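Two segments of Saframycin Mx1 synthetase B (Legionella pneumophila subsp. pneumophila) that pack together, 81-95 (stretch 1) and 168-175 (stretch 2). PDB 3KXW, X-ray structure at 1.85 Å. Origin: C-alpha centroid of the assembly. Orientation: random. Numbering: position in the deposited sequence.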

# COMPACT_ATOMS: atom_id res chain seq x y z
N ALA A 81 -5.96 -17.14 -7.79
CA ALA A 81 -4.75 -17.37 -8.60
C ALA A 81 -3.51 -17.35 -7.72
O ALA A 81 -2.61 -18.18 -7.87
CB ALA A 81 -4.64 -16.33 -9.75
N PHE A 82 -3.47 -16.42 -6.77
CA PHE A 82 -2.36 -16.31 -5.83
C PHE A 82 -2.22 -17.61 -5.02
O PHE A 82 -1.12 -18.18 -4.92
CB PHE A 82 -2.57 -15.10 -4.90
CG PHE A 82 -1.38 -14.81 -3.99
CD1 PHE A 82 -0.39 -13.92 -4.39
CD2 PHE A 82 -1.27 -15.42 -2.75
CE1 PHE A 82 0.71 -13.64 -3.55
CE2 PHE A 82 -0.17 -15.14 -1.90
CZ PHE A 82 0.82 -14.25 -2.32
N LEU A 83 -3.31 -18.10 -4.45
CA LEU A 83 -3.20 -19.33 -3.67
C LEU A 83 -2.85 -20.50 -4.60
O LEU A 83 -2.08 -21.40 -4.25
CB LEU A 83 -4.50 -19.63 -2.93
CG LEU A 83 -4.76 -18.75 -1.71
CD1 LEU A 83 -6.06 -19.15 -1.09
CD2 LEU A 83 -3.65 -18.95 -0.72
N GLY A 84 -3.42 -20.48 -5.79
CA GLY A 84 -3.16 -21.53 -6.77
C GLY A 84 -1.66 -21.60 -7.07
O GLY A 84 -1.10 -22.69 -7.17
N CYS A 85 -1.00 -20.44 -7.15
CA CYS A 85 0.46 -20.42 -7.33
C CYS A 85 1.15 -21.08 -6.16
O CYS A 85 2.05 -21.90 -6.34
CB CYS A 85 1.01 -19.00 -7.49
SG CYS A 85 0.59 -18.22 -9.03
N LEU A 86 0.77 -20.71 -4.95
CA LEU A 86 1.41 -21.27 -3.78
C LEU A 86 1.24 -22.80 -3.70
O LEU A 86 2.17 -23.52 -3.35
CB LEU A 86 0.91 -20.63 -2.47
CG LEU A 86 1.10 -19.12 -2.29
CD1 LEU A 86 1.01 -18.70 -0.83
CD2 LEU A 86 2.37 -18.62 -2.93
N TYR A 87 0.03 -23.28 -3.99
CA TYR A 87 -0.23 -24.71 -3.98
C TYR A 87 0.63 -25.47 -4.98
O TYR A 87 0.87 -26.64 -4.80
CB TYR A 87 -1.68 -25.02 -4.31
CG TYR A 87 -2.68 -24.94 -3.18
CD1 TYR A 87 -2.82 -23.81 -2.38
CD2 TYR A 87 -3.55 -26.00 -2.94
CE1 TYR A 87 -3.80 -23.74 -1.37
CE2 TYR A 87 -4.52 -25.96 -1.93
CZ TYR A 87 -4.64 -24.82 -1.16
OH TYR A 87 -5.62 -24.81 -0.17
N ALA A 88 1.05 -24.80 -6.05
CA ALA A 88 1.94 -25.42 -7.04
C ALA A 88 3.42 -25.27 -6.68
O ALA A 88 4.29 -25.76 -7.41
CB ALA A 88 1.67 -24.85 -8.42
N GLY A 89 3.71 -24.60 -5.57
CA GLY A 89 5.09 -24.31 -5.21
C GLY A 89 5.73 -23.25 -6.10
O GLY A 89 6.95 -23.09 -6.10
N CYS A 90 4.90 -22.54 -6.86
CA CYS A 90 5.39 -21.49 -7.74
C CYS A 90 5.44 -20.16 -6.99
O CYS A 90 4.74 -19.97 -5.99
CB CYS A 90 4.51 -21.37 -8.99
SG CYS A 90 4.56 -22.88 -10.05
N ILE A 91 6.30 -19.26 -7.46
CA ILE A 91 6.48 -17.95 -6.86
C ILE A 91 5.49 -16.98 -7.51
O ILE A 91 5.62 -16.65 -8.68
CB ILE A 91 7.93 -17.46 -7.02
CG1 ILE A 91 8.91 -18.44 -6.34
CG2 ILE A 91 8.10 -16.00 -6.49
CD1 ILE A 91 10.35 -18.03 -6.45
N ALA A 92 4.49 -16.52 -6.75
CA ALA A 92 3.49 -15.63 -7.31
C ALA A 92 4.08 -14.26 -7.55
O ALA A 92 4.81 -13.75 -6.70
CB ALA A 92 2.26 -15.54 -6.38
N VAL A 93 3.75 -13.64 -8.69
CA VAL A 93 4.20 -12.29 -8.98
C VAL A 93 3.02 -11.42 -9.43
O VAL A 93 2.71 -11.33 -10.63
CB VAL A 93 5.33 -12.25 -10.07
CG1 VAL A 93 5.84 -10.80 -10.24
CG2 VAL A 93 6.49 -13.20 -9.69
N PRO A 94 2.35 -10.78 -8.47
CA PRO A 94 1.20 -9.93 -8.75
C PRO A 94 1.56 -8.59 -9.39
O PRO A 94 2.49 -7.94 -8.93
CB PRO A 94 0.62 -9.65 -7.35
CG PRO A 94 1.15 -10.69 -6.47
CD PRO A 94 2.54 -11.00 -7.03
N ILE A 95 0.82 -8.19 -10.42
CA ILE A 95 1.01 -6.86 -11.00
C ILE A 95 -0.33 -6.20 -11.33
O ILE A 95 -1.30 -6.88 -11.64
CB ILE A 95 1.86 -6.91 -12.30
CG1 ILE A 95 1.12 -7.64 -13.42
CG2 ILE A 95 3.21 -7.55 -12.05
CD1 ILE A 95 1.81 -7.56 -14.82
N ASP A 168 11.60 -21.74 1.33
CA ASP A 168 11.23 -21.56 -0.07
C ASP A 168 10.52 -20.21 -0.26
O ASP A 168 9.70 -19.82 0.56
CB ASP A 168 10.25 -22.64 -0.52
CG ASP A 168 10.91 -24.02 -0.68
OD1 ASP A 168 12.14 -24.12 -0.67
OD2 ASP A 168 10.15 -25.00 -0.83
N ILE A 169 10.79 -19.54 -1.36
CA ILE A 169 10.09 -18.29 -1.66
C ILE A 169 8.64 -18.56 -2.07
O ILE A 169 8.39 -19.44 -2.89
CB ILE A 169 10.83 -17.53 -2.79
CG1 ILE A 169 12.30 -17.31 -2.40
CG2 ILE A 169 10.12 -16.23 -3.14
CD1 ILE A 169 12.51 -16.78 -0.98
N ALA A 170 7.70 -17.83 -1.47
CA ALA A 170 6.28 -17.95 -1.76
C ALA A 170 5.82 -16.94 -2.82
O ALA A 170 5.06 -17.29 -3.73
CB ALA A 170 5.47 -17.75 -0.46
N PHE A 171 6.30 -15.70 -2.73
CA PHE A 171 5.90 -14.70 -3.71
C PHE A 171 6.85 -13.54 -3.76
O PHE A 171 7.64 -13.34 -2.86
CB PHE A 171 4.47 -14.18 -3.44
CG PHE A 171 4.31 -13.43 -2.15
CD1 PHE A 171 4.22 -12.04 -2.14
CD2 PHE A 171 4.18 -14.11 -0.95
CE1 PHE A 171 4.03 -11.33 -0.92
CE2 PHE A 171 3.98 -13.41 0.25
CZ PHE A 171 3.91 -12.03 0.25
N LEU A 172 6.81 -12.79 -4.86
CA LEU A 172 7.57 -11.57 -4.94
C LEU A 172 6.65 -10.39 -4.71
O LEU A 172 5.63 -10.28 -5.37
CB LEU A 172 8.20 -11.43 -6.31
CG LEU A 172 9.19 -12.51 -6.73
CD1 LEU A 172 9.86 -12.15 -8.07
CD2 LEU A 172 10.23 -12.76 -5.64
N GLN A 173 6.98 -9.51 -3.78
CA GLN A 173 6.23 -8.27 -3.71
C GLN A 173 7.08 -7.09 -4.16
O GLN A 173 8.11 -6.77 -3.56
CB GLN A 173 5.58 -8.04 -2.33
CG GLN A 173 6.44 -8.11 -1.10
CD GLN A 173 5.64 -7.75 0.20
OE1 GLN A 173 4.51 -7.28 0.13
NE2 GLN A 173 6.23 -8.01 1.38
N TYR A 174 6.65 -6.48 -5.25
CA TYR A 174 7.37 -5.34 -5.81
C TYR A 174 7.01 -4.05 -5.09
O TYR A 174 5.83 -3.77 -4.88
CB TYR A 174 7.13 -5.25 -7.32
CG TYR A 174 7.98 -6.25 -8.05
CD1 TYR A 174 9.24 -5.90 -8.49
CD2 TYR A 174 7.54 -7.54 -8.28
CE1 TYR A 174 10.03 -6.80 -9.15
CE2 TYR A 174 8.33 -8.45 -8.94
CZ TYR A 174 9.57 -8.09 -9.36
OH TYR A 174 10.37 -9.01 -10.01
N THR A 175 8.01 -3.29 -4.69
CA THR A 175 7.75 -2.09 -3.90
C THR A 175 7.54 -0.92 -4.84
O THR A 175 7.83 -1.01 -6.03
CB THR A 175 8.92 -1.75 -2.98
OG1 THR A 175 10.09 -1.51 -3.77
CG2 THR A 175 9.19 -2.89 -2.02
O HOH W 1 4.38 -7.86 -6.68

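Strands 91-95 and 169-174 run side by side in the same direction, their axes 19° apart and 4.3 Å at closest approach, and the contact buries 471 Å² summed over both sides. Stretch 2 opens with Asp168, which makes no contact with stretch 1; its carboxylate is hydrogen-bonded elsewhere in the structure.

Ile169 meets Ile91 through both backbone and side chain: Ile91 CG1 lies 3.6 Å from Ile169 O, and the Ile91 side chain (chi1 m, chi2 t) brings CD1 up to Ile169. The end of the Ile169 side chain leads away from stretch 1, but Ile169 CB and the Ile169 CG2 methyl both stay against Ile91 CD1, at 3.7 and 3.8 Å.

Ala170 contributes mainly through its carbonyl. Ala92 N donates to Ala170 O at 3.2 Å with an N-H...O angle of 160°, and Ile91 CA approaches the same oxygen at 3.5 Å, with 152° at the hydrogen, consistent with a CA-H...O contact. From the helix, Leu86 CD2 also comes within 3.1 Å of Ala170 O and 4.1 Å of Ala170 CB. The methyl of Ala170 points away overall, yet still meets this leucine; its small size is compatible with the close approach.

Phe171 is the bridge partner of Ala92, their CA atoms 4.4 Å apart. The CB atoms of the two residues are 3.9 Å apart, and the alanine adds no bulk beyond that methyl. With chi1 at 65° (p), the Phe171 ring presents a face to the edge of Phe82: Phe82 CZ sits 3.6 Å from Phe171 CG, the centroids are 5.2 Å apart and the planes meet at 66°. Phe82, in the t rotamer, reaches from the helix to make this edge-to-face pair, linking helix and strand through buried aromatic surface.

Leu172 closes the backbone pairing. Its N donates to Ala92 O at 2.9 Å and 164°, so Ala92 uses both N and O, bonding to the residues flanking its partner, as expected of a parallel bridge. The Leu172 side chain packs against two branched residues: its CG is 3.7 Å from Ile91 CG2, and its CD1 is 3.9 Å from Val93 CG2.

Beyond this point a water continues the connection. It donates to Leu172 O (3.0 Å) and Pro94 O (2.9 Å) and accepts from Tyr174 N (3.0 Å); proline itself has no amide hydrogen to offer. Gln173 points away and makes no contact. Tyr174 points toward stretch 1, and its CE2 packs 3.7 Å from Val93 CG1, while its hydroxyl is satisfied elsewhere. Thr175 lies out of reach, ending the contact.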